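Local coordinates for formate dehydrogenase (Pyrobaculum aerophilum, PDB 1QP8), which binds NADPH and is a putative formate dehydrogenase of the D-isomer specific 2-hydroxyacid dehydrogenase family, at the interface of chains A and B. Sequence-based numbering; all coordinates share one arbitrary frame. Chains: chain A/B, Formate dehydrogenase.

Contact 1: the interface of chains A and B. Residues chain A 91, 95, 99, 146; chain B 91-92, 95.
A:Leu95 and B:Ala92 meet where the two copies of helix 83-98 cross steeply with largely opposed directions, the backbones near enough that A:Leu95 CA and B:Ala92 CA are 4.9 Å apart. This helix pair, part of a two-fold interface, illustrates how a small residue on one helix admits a large one from the other. The methyl CB of B:Ala92 abuts the root of the leucine, with A:Leu95 CB to B:Ala92 CB at 3.5 Å. Beyond that point A:Leu95 reaches past the alanine: CG sits beside the backbone N (chi1 -52°), and CD1 carries the chain on to B:Leu91, where CD1 is 4.0 Å from the B:Leu91 CB. The two leucine side chains cross obliquely. The same methyl also faces its symmetry counterpart, A:Leu95 CD1 to B:Leu95 CD1 at 4.1 Å, so the branch tips of the equivalent leucines meet close to the two-fold axis. B:Leu95 CD1 in turn rests against A:Leu91 CB. Next to the leucine, the aliphatic part of A:Lys99 also lies against the methyl of B:Ala92, its CG 3.6 Å from the alanine CB. Beside the helix pair, A:Leu146, from the segment just past helix 135-145, meets the CD1 branch of B:Leu91 with its methyl CD2, which lies 3.9 Å from B:Leu91 CD1.

Contact 2: the interface of chains A and B. Residues chain A 88, 91-92, 95-96; chain B 95-96, 99, 101.
The carboxylate of A:Glu88 is met by B:Lys99 at its edge and not over a face: the ammonium NZ lies near the carboxylate plane, 2.6 Å from A:Glu88 OE1, on the anti lone pair that points away from OE2. In this member of the D-isomer specific 2-hydroxyacid dehydrogenase family, this salt bridge, also a hydrogen bond, flanks an apolar helix-helix junction of the deposited dimer. The two side chains cross at about a right angle. A:Glu88 runs extended beyond CG, while the lysine is bent at chi2 and chi3 (-62° and -66°); that curl lays its methylenes along chain A before the terminal amine turns to the acid. On the way, B:Lys99 CG packs against the methyl of A:Ala92 at 3.6 Å from its CB. Shortening B:Lys99 to alanine would probably leave the A:Glu88 carboxylate without its positive mate across the interface and deprive the A:Ala92 methyl of the packing from the lysine CG, although the contact through CB could remain.

That methyl is gripped from several directions. B:Leu95 meets it through its own CB, 3.6 Å from A:Ala92 CB, and the leucine CD1 continues over the A:Ala92 backbone. From another side comes B:Ile101, at the start of helix 101-109, whose CG1 is 3.5 Å from A:Ala92 CB. The branching of the isoleucine lets it span two residues of one helix: with CG1 beside its own backbone N (chi1 -54°) and directed at A:Ala92, CG2 is turned instead to A:Ala96, 4.0 Å from that CB. The small alanine side chains let the two helices come close here, and the equivalent alanines face each other across the two-fold axis, A:Ala96 CB to B:Ala96 CB at 4.0 Å.

Contact 1: the interface of chains A and B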
ATOM      1  N   LEU A  91      -0.522  -4.368   4.019  1.00 32.90           N
ATOM      2  CA  LEU A  91      -0.885  -3.736   2.774  1.00 32.90           C
ATOM      3  C   LEU A  91       0.367  -3.405   1.997  1.00 32.90           C
ATOM      4  O   LEU A  91       0.433  -3.626   0.779  1.00 32.90           O
ATOM      5  CB  LEU A  91      -1.689  -2.476   3.034  1.00 59.37           C
ATOM      6  CG  LEU A  91      -3.082  -2.822   3.546  1.00 59.37           C
ATOM      7  CD1 LEU A  91      -3.714  -1.593   4.154  1.00 59.37           C
ATOM      8  CD2 LEU A  91      -3.921  -3.366   2.412  1.00 59.37           C
ATOM      9  N   LEU A  95       1.079  -4.540  -1.716  1.00 39.70           N
ATOM     10  CA  LEU A  95       1.230  -3.624  -2.829  1.00 39.70           C
ATOM     11  C   LEU A  95       2.639  -3.509  -3.423  1.00 39.70           C
ATOM     12  O   LEU A  95       2.778  -3.290  -4.620  1.00 39.70           O
ATOM     13  CB  LEU A  95       0.740  -2.228  -2.419  1.00 39.81           C
ATOM     14  CG  LEU A  95      -0.662  -2.092  -1.811  1.00 39.81           C
ATOM     15  CD1 LEU A  95      -0.990  -0.629  -1.610  1.00 39.81           C
ATOM     16  CD2 LEU A  95      -1.668  -2.724  -2.729  1.00 39.81           C
ATOM     17  N   LYS A  99       1.783  -4.307  -7.108  1.00 42.79           N
ATOM     18  CA  LYS A  99       1.807  -3.271  -8.130  1.00 42.79           C
ATOM     19  C   LYS A  99       3.164  -3.238  -8.840  1.00 42.79           C
ATOM     20  O   LYS A  99       3.477  -2.289  -9.579  1.00 42.79           O
ATOM     21  CB  LYS A  99       1.480  -1.905  -7.513  1.00 50.27           C
ATOM     22  CG  LYS A  99       0.135  -1.859  -6.811  1.00 50.27           C
ATOM     23  CD  LYS A  99      -1.019  -2.022  -7.774  1.00 50.27           C
ATOM     24  CE  LYS A  99      -1.347  -0.714  -8.475  1.00 50.27           C
ATOM     25  NZ  LYS A  99      -2.364  -0.895  -9.563  1.00 50.27           N
ATOM     26  N   LEU A 146     -10.771  -0.607  -1.896  1.00 68.54           N
ATOM     27  CA  LEU A 146      -9.949  -0.347  -3.071  1.00 68.54           C
ATOM     28  C   LEU A 146     -10.592  -1.002  -4.286  1.00 68.54           C
ATOM     29  O   LEU A 146     -10.064  -0.949  -5.405  1.00 68.54           O
ATOM     30  CB  LEU A 146      -8.535  -0.900  -2.871  1.00 73.69           C
ATOM     31  CG  LEU A 146      -7.594  -0.174  -1.910  1.00 73.69           C
ATOM     32  CD1 LEU A 146      -6.277  -0.919  -1.878  1.00 73.69           C
ATOM     33  CD2 LEU A 146      -7.378   1.270  -2.350  1.00 73.69           C
TER
ATOM     34  N   LEU B  91      -0.330   4.539  -3.813  1.00 60.75           N
ATOM     35  CA  LEU B  91      -0.305   3.982  -2.473  1.00 60.75           C
ATOM     36  C   LEU B  91       0.850   3.011  -2.364  1.00 60.75           C
ATOM     37  O   LEU B  91       1.583   3.022  -1.375  1.00 60.75           O
ATOM     38  CB  LEU B  91      -1.607   3.253  -2.169  1.00 62.61           C
ATOM     39  CG  LEU B  91      -2.828   4.153  -2.009  1.00 62.61           C
ATOM     40  CD1 LEU B  91      -4.095   3.306  -2.030  1.00 62.61           C
ATOM     41  CD2 LEU B  91      -2.714   4.936  -0.711  1.00 62.61           C
ATOM     42  N   ALA B  92       1.012   2.166  -3.380  1.00 44.59           N
ATOM     43  CA  ALA B  92       2.096   1.188  -3.382  1.00 44.59           C
ATOM     44  C   ALA B  92       3.413   1.948  -3.409  1.00 44.59           C
ATOM     45  O   ALA B  92       4.338   1.658  -2.667  1.00 44.59           O
ATOM     46  CB  ALA B  92       1.981   0.259  -4.590  1.00 49.27           C
ATOM     47  N   LEU B  95       3.745   3.178   0.329  1.00 39.21           N
ATOM     48  CA  LEU B  95       3.997   2.168   1.343  1.00 39.21           C
ATOM     49  C   LEU B  95       5.262   1.331   1.163  1.00 39.21           C
ATOM     50  O   LEU B  95       5.873   0.940   2.155  1.00 39.21           O
ATOM     51  CB  LEU B  95       2.800   1.234   1.467  1.00 45.90           C
ATOM     52  CG  LEU B  95       1.432   1.901   1.583  1.00 45.90           C
ATOM     53  CD1 LEU B  95       0.437   0.817   1.921  1.00 45.90           C
ATOM     54  CD2 LEU B  95       1.419   2.988   2.649  1.00 45.90           C
TER

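Contact 2: the interface of chains A and B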
ATOM      1  N   GLU A  88      -1.346  -1.922   8.294  1.00 39.24           N
ATOM      2  CA  GLU A  88      -0.679  -1.164   7.235  1.00 39.24           C
ATOM      3  C   GLU A  88       0.531  -1.906   6.687  1.00 39.24           C
ATOM      4  O   GLU A  88       0.849  -1.806   5.498  1.00 39.24           O
ATOM      5  CB  GLU A  88      -0.197   0.219   7.704  1.00 43.26           C
ATOM      6  CG  GLU A  88      -0.433   0.591   9.151  1.00 43.26           C
ATOM      7  CD  GLU A  88       0.172   1.958   9.498  1.00 43.26           C
ATOM      8  OE1 GLU A  88       1.423   2.095   9.497  1.00 43.26           O
ATOM      9  OE2 GLU A  88      -0.603   2.898   9.768  1.00 43.26           O
ATOM     10  N   LEU A  91      -0.522  -4.368   4.019  1.00 32.90           N
ATOM     11  CA  LEU A  91      -0.885  -3.736   2.774  1.00 32.90           C
ATOM     12  C   LEU A  91       0.367  -3.405   1.997  1.00 32.90           C
ATOM     13  O   LEU A  91       0.433  -3.626   0.779  1.00 32.90           O
ATOM     14  CB  LEU A  91      -1.689  -2.476   3.034  1.00 59.37           C
ATOM     15  CG  LEU A  91      -3.082  -2.822   3.546  1.00 59.37           C
ATOM     16  CD1 LEU A  91      -3.714  -1.593   4.154  1.00 59.37           C
ATOM     17  CD2 LEU A  91      -3.921  -3.366   2.412  1.00 59.37           C
ATOM     18  N   ALA A  92       1.367  -2.878   2.698  1.00 37.11           N
ATOM     19  CA  ALA A  92       2.636  -2.529   2.073  1.00 37.11           C
ATOM     20  C   ALA A  92       3.237  -3.803   1.519  1.00 37.11           C
ATOM     21  O   ALA A  92       3.675  -3.857   0.374  1.00 37.11           O
ATOM     22  CB  ALA A  92       3.570  -1.921   3.100  1.00 31.41           C
ATOM     23  N   LEU A  95       1.079  -4.540  -1.716  1.00 39.70           N
ATOM     24  CA  LEU A  95       1.230  -3.624  -2.829  1.00 39.70           C
ATOM     25  C   LEU A  95       2.639  -3.509  -3.423  1.00 39.70           C
ATOM     26  O   LEU A  95       2.778  -3.290  -4.620  1.00 39.70           O
ATOM     27  CB  LEU A  95       0.740  -2.228  -2.419  1.00 39.81           C
ATOM     28  CG  LEU A  95      -0.662  -2.092  -1.811  1.00 39.81           C
ATOM     29  CD1 LEU A  95      -0.990  -0.629  -1.610  1.00 39.81           C
ATOM     30  CD2 LEU A  95      -1.668  -2.724  -2.729  1.00 39.81           C
ATOM     31  N   ALA A  96       3.679  -3.642  -2.602  1.00 33.29           N
ATOM     32  CA  ALA A  96       5.045  -3.512  -3.108  1.00 33.29           C
ATOM     33  C   ALA A  96       5.300  -4.474  -4.250  1.00 33.29           C
ATOM     34  O   ALA A  96       5.763  -4.069  -5.317  1.00 33.29           O
ATOM     35  CB  ALA A  96       6.065  -3.736  -1.998  1.00 48.04           C
TER
ATOM     36  N   LEU B  95       3.745   3.178   0.329  1.00 39.21           N
ATOM     37  CA  LEU B  95       3.997   2.168   1.343  1.00 39.21           C
ATOM     38  C   LEU B  95       5.262   1.331   1.163  1.00 39.21           C
ATOM     39  O   LEU B  95       5.873   0.940   2.155  1.00 39.21           O
ATOM     40  CB  LEU B  95       2.800   1.234   1.467  1.00 45.90           C
ATOM     41  CG  LEU B  95       1.432   1.901   1.583  1.00 45.90           C
ATOM     42  CD1 LEU B  95       0.437   0.817   1.921  1.00 45.90           C
ATOM     43  CD2 LEU B  95       1.419   2.988   2.649  1.00 45.90           C
ATOM     44  N   ALA B  96       5.657   1.049  -0.077  1.00 46.09           N
ATOM     45  CA  ALA B  96       6.847   0.235  -0.316  1.00 46.09           C
ATOM     46  C   ALA B  96       8.047   0.795   0.425  1.00 46.09           C
ATOM     47  O   ALA B  96       8.709   0.076   1.176  1.00 46.09           O
ATOM     48  CB  ALA B  96       7.145   0.147  -1.803  1.00 29.77           C
ATOM     49  N   LYS B  99       6.831   1.881   4.647  1.00 40.60           N
ATOM     50  CA  LYS B  99       6.857   0.833   5.652  1.00 40.60           C
ATOM     51  C   LYS B  99       8.170   0.066   5.590  1.00 40.60           C
ATOM     52  O   LYS B  99       8.308  -1.000   6.190  1.00 40.60           O
ATOM     53  CB  LYS B  99       5.664  -0.115   5.492  1.00 43.88           C
ATOM     54  CG  LYS B  99       4.306   0.579   5.631  1.00 43.88           C
ATOM     55  CD  LYS B  99       4.072   1.207   7.011  1.00 43.88           C
ATOM     56  CE  LYS B  99       3.995   0.147   8.098  1.00 43.88           C
ATOM     57  NZ  LYS B  99       3.617   0.693   9.437  1.00 43.88           N
ATOM     58  N   ILE B 101       9.512  -1.691   3.319  1.00 41.45           N
ATOM     59  CA  ILE B 101       9.468  -3.029   2.745  1.00 41.45           C
ATOM     60  C   ILE B 101      10.679  -3.252   1.827  1.00 41.45           C
ATOM     61  O   ILE B 101      11.415  -4.235   1.963  1.00 41.45           O
ATOM     62  CB  ILE B 101       8.164  -3.239   1.918  1.00 28.76           C
ATOM     63  CG1 ILE B 101       6.929  -2.923   2.782  1.00 28.76           C
ATOM     64  CG2 ILE B 101       8.118  -4.662   1.347  1.00 28.76           C
ATOM     65  CD1 ILE B 101       6.830  -3.707   4.063  1.00 28.76           C
TER

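Contact 1 and contact 2 are adjoining portions of one two-fold surface, their C-alpha centres about 6 Å apart, and they share A:Leu91, A:Leu95 and B:Leu95. Helix 83-98 of both chains runs through each. Much of what one contact shows for one chain recurs in the other with the chains exchanged; contact 1 also shows the A:Leu146 to B:Leu91 packing, and contact 2 the salt bridge, whose twin lies across the two-fold axis. A short stretch of sequence thus serves twice. The structure alone does not prove that this dimer exists in solution, although apolar helix contacts with a lysine–glutamate pair beside them are consistent with a stable association.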